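Local coordinates for ribonuclease T2 (Homo sapiens, PDB 3T0O), which cleaves single-stranded RNA, preferentially between purine and uridine residues, and so degrades microbial RNA for sensing by TLR8 in innate immunity, at residues W73-I77 with H78-N82; A103-S106 with Q107-F111; Y138-V141 with A142-K145. One frame throughout, in Å; residues are numbered along the deposited sequence.

Interaction 1 (W73-I77 with H78-N82); sequences WPDVI and HSFPN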
loop_
_atom_site.group_PDB
_atom_site.type_symbol
_atom_site.label_atom_id
_atom_site.label_comp_id
_atom_site.label_asym_id
_atom_site.label_seq_id
_atom_site.Cartn_x
_atom_site.Cartn_y
_atom_site.Cartn_z
ATOM N N TRP A 73 3.990 -0.035 8.135
ATOM C CA TRP A 73 2.569 0.253 7.941
ATOM C C TRP A 73 2.214 1.531 8.712
ATOM O O TRP A 73 1.193 1.628 9.381
ATOM C CB TRP A 73 1.766 -0.952 8.403
ATOM C CG TRP A 73 0.430 -1.106 7.738
ATOM C CD1 TRP A 73 -0.425 -0.123 7.311
ATOM C CD2 TRP A 73 -0.236 -2.357 7.541
ATOM N NE1 TRP A 73 -1.591 -0.708 6.769
ATOM C CE2 TRP A 73 -1.483 -2.079 6.925
ATOM C CE3 TRP A 73 0.157 -3.697 7.758
ATOM C CZ2 TRP A 73 -2.406 -3.150 6.550
ATOM C CZ3 TRP A 73 -0.755 -4.721 7.376
ATOM C CH2 TRP A 73 -1.973 -4.421 6.769
ATOM N N PRO A 74 3.006 2.585 8.547
ATOM C CA PRO A 74 2.704 3.798 9.314
ATOM C C PRO A 74 1.518 4.562 8.761
ATOM O O PRO A 74 1.120 4.341 7.607
ATOM C CB PRO A 74 3.954 4.687 9.071
ATOM C CG PRO A 74 4.436 4.282 7.662
ATOM C CD PRO A 74 4.236 2.735 7.714
ATOM N N ASP A 75 0.942 5.428 9.602
ATOM C CA ASP A 75 -0.184 6.226 9.160
ATOM C C ASP A 75 0.302 7.445 8.456
ATOM O O ASP A 75 0.686 8.413 9.065
ATOM C CB ASP A 75 -1.036 6.590 10.352
ATOM C CG ASP A 75 -2.236 7.437 9.976
ATOM O OD1 ASP A 75 -2.366 7.781 8.784
ATOM O OD2 ASP A 75 -3.038 7.778 10.892
ATOM N N VAL A 76 0.337 7.357 7.139
ATOM C CA VAL A 76 0.820 8.482 6.319
ATOM C C VAL A 76 -0.268 9.083 5.484
ATOM O O VAL A 76 0.045 9.815 4.521
ATOM C CB VAL A 76 2.022 8.026 5.457
ATOM C CG1 VAL A 76 3.188 7.653 6.385
ATOM C CG2 VAL A 76 1.645 6.867 4.512
ATOM N N ILE A 77 -1.517 8.898 5.913
ATOM C CA ILE A 77 -2.626 9.604 5.233
ATOM C C ILE A 77 -3.165 10.612 6.210
ATOM O O ILE A 77 -2.970 11.808 5.980
ATOM C CB ILE A 77 -3.644 8.605 4.809
ATOM C CG1 ILE A 77 -3.022 7.718 3.704
ATOM C CG2 ILE A 77 -4.847 9.378 4.237
ATOM C CD1 ILE A 77 -3.815 6.560 3.326
ATOM N N HIS A 78 -3.812 10.201 7.301
ATOM C CA HIS A 78 -4.235 11.199 8.262
ATOM C C HIS A 78 -3.230 11.519 9.330
ATOM O O HIS A 78 -3.335 12.576 10.005
ATOM C CB HIS A 78 -5.449 10.768 9.016
ATOM C CG HIS A 78 -6.650 10.657 8.146
ATOM N ND1 HIS A 78 -7.105 11.697 7.358
ATOM C CD2 HIS A 78 -7.454 9.601 7.901
ATOM C CE1 HIS A 78 -8.147 11.269 6.652
ATOM N NE2 HIS A 78 -8.391 10.011 6.974
ATOM N N SER A 79 -2.291 10.568 9.476
ATOM C CA SER A 79 -1.226 10.771 10.434
ATOM C C SER A 79 -1.789 11.093 11.798
ATOM O O SER A 79 -1.354 12.052 12.443
ATOM C CB SER A 79 -0.221 11.857 9.963
ATOM O OG SER A 79 0.428 11.373 8.795
ATOM N N PHE A 80 -2.770 10.319 12.258
ATOM C CA PHE A 80 -3.310 10.521 13.592
ATOM C C PHE A 80 -2.224 10.065 14.589
ATOM O O PHE A 80 -1.383 9.169 14.278
ATOM C CB PHE A 80 -4.533 9.607 13.736
ATOM C CG PHE A 80 -5.739 10.002 12.910
ATOM C CD1 PHE A 80 -6.236 11.318 12.960
ATOM C CD2 PHE A 80 -6.385 9.074 12.142
ATOM C CE1 PHE A 80 -7.357 11.694 12.223
ATOM C CE2 PHE A 80 -7.586 9.460 11.437
ATOM C CZ PHE A 80 -8.019 10.738 11.480
ATOM N N PRO A 81 -2.238 10.668 15.740
ATOM C CA PRO A 81 -1.239 10.344 16.771
ATOM C C PRO A 81 -1.440 8.925 17.245
ATOM O O PRO A 81 -0.464 8.216 17.506
ATOM C CB PRO A 81 -1.475 11.374 17.860
ATOM C CG PRO A 81 -2.743 12.135 17.526
ATOM C CD PRO A 81 -3.068 11.826 16.035
ATOM N N ASN A 82 -2.696 8.492 17.284
ATOM C CA ASN A 82 -2.971 7.118 17.617
ATOM C C ASN A 82 -2.891 6.317 16.325
ATOM O O ASN A 82 -3.840 6.310 15.533
ATOM C CB ASN A 82 -4.370 6.985 18.156
ATOM C CG ASN A 82 -4.646 5.601 18.667
ATOM O OD1 ASN A 82 -3.880 4.642 18.374
ATOM N ND2 ASN A 82 -5.727 5.469 19.462
HETATM O O HOH W 1 -4.050 6.211 12.763
HETATM O O HOH W 2 -0.777 13.180 6.944
#

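Interaction 2 (A103-S106 with Q107-F111); sequences ALNS and QKKYF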
loop_
_atom_site.group_PDB
_atom_site.type_symbol
_atom_site.label_atom_id
_atom_site.label_comp_id
_atom_site.label_asym_id
_atom_site.label_seq_id
_atom_site.Cartn_x
_atom_site.Cartn_y
_atom_site.Cartn_z
ATOM N N ALA A 103 -5.766 -18.526 5.451
ATOM C CA ALA A 103 -4.460 -17.908 5.761
ATOM C C ALA A 103 -4.575 -16.524 6.384
ATOM O O ALA A 103 -3.595 -16.053 6.966
ATOM C CB ALA A 103 -3.609 -17.773 4.503
ATOM N N LEU A 104 -5.759 -15.916 6.307
ATOM C CA LEU A 104 -5.947 -14.544 6.762
ATOM C C LEU A 104 -7.058 -14.470 7.799
ATOM O O LEU A 104 -7.581 -13.367 8.046
ATOM C CB LEU A 104 -6.362 -13.651 5.567
ATOM C CG LEU A 104 -5.405 -13.688 4.360
ATOM C CD1 LEU A 104 -5.962 -12.833 3.252
ATOM C CD2 LEU A 104 -3.998 -13.279 4.752
ATOM N N ASN A 105 -7.386 -15.609 8.415
ATOM C CA ASN A 105 -8.635 -15.746 9.169
ATOM C C ASN A 105 -8.564 -15.311 10.639
ATOM O O ASN A 105 -9.416 -15.684 11.444
ATOM C CB ASN A 105 -9.245 -17.143 8.953
ATOM C CG ASN A 105 -8.577 -18.195 9.801
ATOM O OD1 ASN A 105 -7.545 -17.935 10.420
ATOM N ND2 ASN A 105 -9.118 -19.398 9.805
ATOM N N SER A 106 -7.591 -14.479 10.970
ATOM C CA SER A 106 -7.540 -13.870 12.294
ATOM C C SER A 106 -6.846 -12.550 12.106
ATOM O O SER A 106 -6.203 -12.357 11.112
ATOM C CB SER A 106 -6.779 -14.741 13.308
ATOM O OG SER A 106 -5.369 -14.754 13.003
ATOM N N GLN A 107 -6.982 -11.655 13.076
ATOM C CA GLN A 107 -6.274 -10.408 12.978
ATOM C C GLN A 107 -4.772 -10.632 12.835
ATOM O O GLN A 107 -4.096 -9.996 11.978
ATOM C CB GLN A 107 -6.636 -9.435 14.102
ATOM C CG GLN A 107 -8.111 -9.048 13.949
ATOM C CD GLN A 107 -8.596 -8.114 15.021
ATOM O OE1 GLN A 107 -7.870 -7.226 15.416
ATOM N NE2 GLN A 107 -9.870 -8.304 15.484
ATOM N N LYS A 108 -4.224 -11.500 13.670
ATOM C CA LYS A 108 -2.791 -11.705 13.619
ATOM C C LYS A 108 -2.350 -12.267 12.265
ATOM O O LYS A 108 -1.289 -11.903 11.743
ATOM C CB LYS A 108 -2.344 -12.628 14.778
ATOM C CG LYS A 108 -0.879 -12.892 14.760
ATOM C CD LYS A 108 -0.064 -11.725 15.198
ATOM C CE LYS A 108 1.379 -12.228 15.641
ATOM N NZ LYS A 108 1.382 -13.188 16.779
ATOM N N LYS A 109 -3.138 -13.173 11.719
ATOM C CA LYS A 109 -2.761 -13.824 10.465
ATOM C C LYS A 109 -2.883 -12.848 9.312
ATOM O O LYS A 109 -1.996 -12.791 8.464
ATOM C CB LYS A 109 -3.632 -15.069 10.228
ATOM C CG LYS A 109 -3.151 -16.226 11.068
ATOM C CD LYS A 109 -4.203 -17.371 11.113
ATOM C CE LYS A 109 -4.279 -18.077 9.778
ATOM N NZ LYS A 109 -5.206 -19.316 10.016
ATOM N N TYR A 110 -3.959 -12.061 9.281
ATOM C CA TYR A 110 -4.123 -11.070 8.257
ATOM C C TYR A 110 -3.002 -10.020 8.277
ATOM O O TYR A 110 -2.387 -9.730 7.262
ATOM C CB TYR A 110 -5.494 -10.390 8.502
ATOM C CG TYR A 110 -5.717 -9.195 7.635
ATOM C CD1 TYR A 110 -6.027 -9.359 6.298
ATOM C CD2 TYR A 110 -5.598 -7.909 8.140
ATOM C CE1 TYR A 110 -6.254 -8.256 5.469
ATOM C CE2 TYR A 110 -5.825 -6.820 7.311
ATOM C CZ TYR A 110 -6.197 -7.041 5.989
ATOM O OH TYR A 110 -6.422 -5.951 5.146
ATOM N N PHE A 111 -2.804 -9.377 9.423
ATOM C CA PHE A 111 -1.771 -8.379 9.442
ATOM C C PHE A 111 -0.391 -9.012 9.260
ATOM O O PHE A 111 0.450 -8.403 8.570
ATOM C CB PHE A 111 -1.845 -7.570 10.750
ATOM C CG PHE A 111 -2.944 -6.585 10.751
ATOM C CD1 PHE A 111 -2.789 -5.362 10.120
ATOM C CD2 PHE A 111 -4.118 -6.825 11.454
ATOM C CE1 PHE A 111 -3.849 -4.424 10.161
ATOM C CE2 PHE A 111 -5.161 -5.924 11.477
ATOM C CZ PHE A 111 -5.037 -4.725 10.852
#

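Interaction 3 (Y138-V141 with A142-K145); sequences YYQV and ADFK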
loop_
_atom_site.group_PDB
_atom_site.type_symbol
_atom_site.label_atom_id
_atom_site.label_comp_id
_atom_site.label_asym_id
_atom_site.label_seq_id
_atom_site.Cartn_x
_atom_site.Cartn_y
_atom_site.Cartn_z
ATOM N N TYR A 138 11.491 14.344 -13.739
ATOM C CA TYR A 138 10.343 13.464 -13.943
ATOM C C TYR A 138 10.699 12.115 -14.580
ATOM O O TYR A 138 11.618 12.048 -15.354
ATOM C CB TYR A 138 9.333 14.134 -14.831
ATOM C CG TYR A 138 8.822 15.428 -14.321
ATOM C CD1 TYR A 138 8.816 15.750 -12.922
ATOM C CD2 TYR A 138 8.330 16.343 -15.240
ATOM C CE1 TYR A 138 8.326 16.972 -12.480
ATOM C CE2 TYR A 138 7.803 17.549 -14.795
ATOM C CZ TYR A 138 7.812 17.843 -13.431
ATOM O OH TYR A 138 7.286 19.081 -13.120
ATOM N N TYR A 139 9.893 11.096 -14.294
ATOM C CA TYR A 139 9.922 9.827 -14.956
ATOM C C TYR A 139 8.775 9.801 -15.918
ATOM O O TYR A 139 7.945 10.739 -15.962
ATOM C CB TYR A 139 9.691 8.699 -13.945
ATOM C CG TYR A 139 10.915 8.510 -13.076
ATOM C CD1 TYR A 139 11.952 7.705 -13.501
ATOM C CD2 TYR A 139 11.049 9.196 -11.873
ATOM C CE1 TYR A 139 13.086 7.554 -12.783
ATOM C CE2 TYR A 139 12.206 9.022 -11.108
ATOM C CZ TYR A 139 13.179 8.193 -11.563
ATOM O OH TYR A 139 14.320 8.081 -10.841
ATOM N N GLN A 140 8.703 8.735 -16.705
ATOM C CA GLN A 140 7.430 8.451 -17.376
ATOM C C GLN A 140 6.675 7.392 -16.616
ATOM O O GLN A 140 7.256 6.552 -15.969
ATOM C CB GLN A 140 7.681 7.916 -18.768
ATOM C CG GLN A 140 8.441 8.898 -19.654
ATOM C CD GLN A 140 7.551 10.048 -20.023
ATOM O OE1 GLN A 140 6.445 9.857 -20.567
ATOM N NE2 GLN A 140 8.029 11.245 -19.763
ATOM N N VAL A 141 5.343 7.457 -16.621
ATOM C CA VAL A 141 4.586 6.412 -15.984
ATOM C C VAL A 141 4.985 5.050 -16.529
ATOM O O VAL A 141 5.032 4.129 -15.718
ATOM C CB VAL A 141 3.088 6.639 -16.112
ATOM C CG1 VAL A 141 2.319 5.398 -15.624
ATOM C CG2 VAL A 141 2.757 7.920 -15.283
ATOM N N ALA A 142 5.311 4.952 -17.824
ATOM C CA ALA A 142 5.725 3.638 -18.390
ATOM C C ALA A 142 6.995 3.128 -17.758
ATOM O O ALA A 142 7.214 1.912 -17.712
ATOM C CB ALA A 142 5.916 3.768 -19.909
ATOM N N ASP A 143 7.806 4.024 -17.209
ATOM C CA ASP A 143 9.027 3.516 -16.539
ATOM C C ASP A 143 8.646 2.616 -15.385
ATOM O O ASP A 143 9.227 1.506 -15.215
ATOM C CB ASP A 143 9.875 4.673 -16.001
ATOM C CG ASP A 143 10.422 5.540 -17.098
ATOM O OD1 ASP A 143 10.632 5.055 -18.268
ATOM O OD2 ASP A 143 10.673 6.733 -16.800
ATOM N N PHE A 144 7.669 3.046 -14.598
ATOM C CA PHE A 144 7.216 2.269 -13.494
ATOM C C PHE A 144 6.430 1.066 -13.994
ATOM O O PHE A 144 6.657 -0.024 -13.587
ATOM C CB PHE A 144 6.291 3.092 -12.637
ATOM C CG PHE A 144 6.994 4.082 -11.826
ATOM C CD1 PHE A 144 7.333 3.798 -10.503
ATOM C CD2 PHE A 144 7.246 5.377 -12.352
ATOM C CE1 PHE A 144 7.963 4.758 -9.774
ATOM C CE2 PHE A 144 7.866 6.347 -11.593
ATOM C CZ PHE A 144 8.240 6.011 -10.285
ATOM N N LYS A 145 5.466 1.300 -14.890
ATOM C CA LYS A 145 4.600 0.195 -15.254
ATOM C C LYS A 145 5.349 -0.924 -15.928
ATOM O O LYS A 145 5.180 -2.121 -15.578
ATOM C CB LYS A 145 3.441 0.719 -16.106
ATOM C CG LYS A 145 2.268 -0.186 -15.960
ATOM C CD LYS A 145 1.047 0.387 -16.652
ATOM C CE LYS A 145 0.386 1.434 -15.763
ATOM N NZ LYS A 145 -0.849 2.014 -16.390
#

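Interaction 1 (W73-I77 with H78-N82)
Asp75 turns its carboxylate into the bend formed by His78, Ser79 and Phe80, and hydrogen bonds to backbone N-H groups dominate the contact. With CG anti to its own N (chi1 180°), the side chain reaches forward along the chain. Asp75 OD1 takes the N-H of Ser79 at 2.9 Å and that of Ile77 at 3.2 Å; the second comes nearly along the C-O axis and closes an Asx turn, whereas Ser79 N sits 58° out of the carboxylate plane. A weak bond from His78 N adds to OD1. On the other oxygen, Asp75 OD2 receives Phe80 N at 2.9 Å, again from above the plane.

Water supplies a second layer. One molecule donates to Asp75 OD2 at 2.6 Å and to Asn82 O, linking the carboxylate to the end of the loop.

Apolar contacts are fewer. His78 CB lies 3.4 Å above the Phe80 ring plane, over its centre, and Ile77 CG2 sits over one face of the imidazole. Beyond the loop, Arg85 makes a cation-pi contact with Phe80.

Several N-H dipoles thus converge on one buried carboxylate, which would probably stabilise its negative charge. The carboxylate bridges the backbone of Ile77, Ser79 and Phe80, in a loop whose Ile77 side chain lies against His41, a predicted active-site residue.

Interaction 2 (A103-S106 with Q107-F111)
Ser106 and Gln107 mark the entry into helix 107-121, where the chain leaves the loop and the first helical N-H groups need acceptors. Gln107 begins the helix, while its side-chain amide reaches away to pair with Pro56 O and Asn58 N. Lys108 comes near the cap through its CB, 4.1 Å from Ser106 OG.

Lys109 meets the loop with both its backbone and its side chain. Its N-H is bound by Ser106 OG at 3.0 Å, the N-cap bond; a chi1 of 70° swings that hydroxyl between the backbone N and the carbonyl carbon, back over the helix start. The aliphatic chain then runs past the hydroxyl, with CB, CG and CD all close to it, and bends at chi3. Lying side by side with Asn105, it brings NZ to Asn105 OD1 at 2.7 Å, the ammonium standing 46° out of the carbonyl plane. Asp102 O is a further acceptor for NZ.

Tyr110 N bonds to Ser106 O at 2.9 Å and 171°, an i to i+4 bond that closes the first helical turn. The Tyr110 ring presents its edge to Leu104 CB, with CD1 4.4 Å away, and its hydroxyl binds Leu43 O.

Chemically, the serine hydroxyl replaces a missing carbonyl at the helix start, and two oxygens of the preceding loop would probably share the lysine charge, tying that loop to the first turn.

Interaction 3 (Y138-V141 with A142-K145)
Asp143 reaches back from the first turn of helix 141-152 to the strand residues Tyr139 and Gln140. Asp143 CB lies 3.2 Å from Gln140 O, the carbonyl that accepts Asp143 N at 2.9 Å. With CG beside the backbone N (chi1 -65°), the carboxylate folds toward the preceding strand, and Asp143 CG is 3.6 Å from Gln140 N. At the tip the two oxygens differ: OD1 only skirts Gln140 CB, whereas Asp143 OD2 accepts Gln140 N at 2.8 Å, the donor lying 56° above the carboxylate plane. Asp143 OD2 also sits in the plane of the Tyr139 ring, at its edge and 3.7 Å from Tyr139 CD1, with ring and carboxylate planes nearly perpendicular.

On the neighbouring helix position, Phe144 directs its ring edge at the face of Tyr139 in a T-shaped pair, centroids 5.7 Å apart and planes at 74°; its CE2 also touches Tyr139 CB. Lys145 N continues the helix with a bond to Val141 O at 3.0 Å. Tyr139 OH binds Lys133 O, and Tyr224 adds a second edge-to-face partner for Phe144.

The reciprocal pair, Asp143 N to Gln140 O and Gln140 N to Asp143 OD2, joins strand 139-140, which pairs antiparallel with strand 221-222, to the start of helix 141-152. It is a strand-to-helix junction at the periphery of this alpha/beta fold, away from the active site.

In the fold
The three contacts follow one another along the chain, and two of them lie close to the predicted active site. Interaction 1 brings the side chain of Ile77 to about 3 Å from that of His41, and interaction 2 places the side chain of Tyr110 about 4 Å from that of His94; both histidines are predicted active-site residues. Although their centres are 21 Å apart, interactions 1 and 2 meet where Trp73 CZ3 packs 3.5 Å from Phe111 CD1. Interaction 3 stands apart, its nearest atoms about 16 Å from interaction 1 and about 23 Å from interaction 2, which lies across the chain's centre from it.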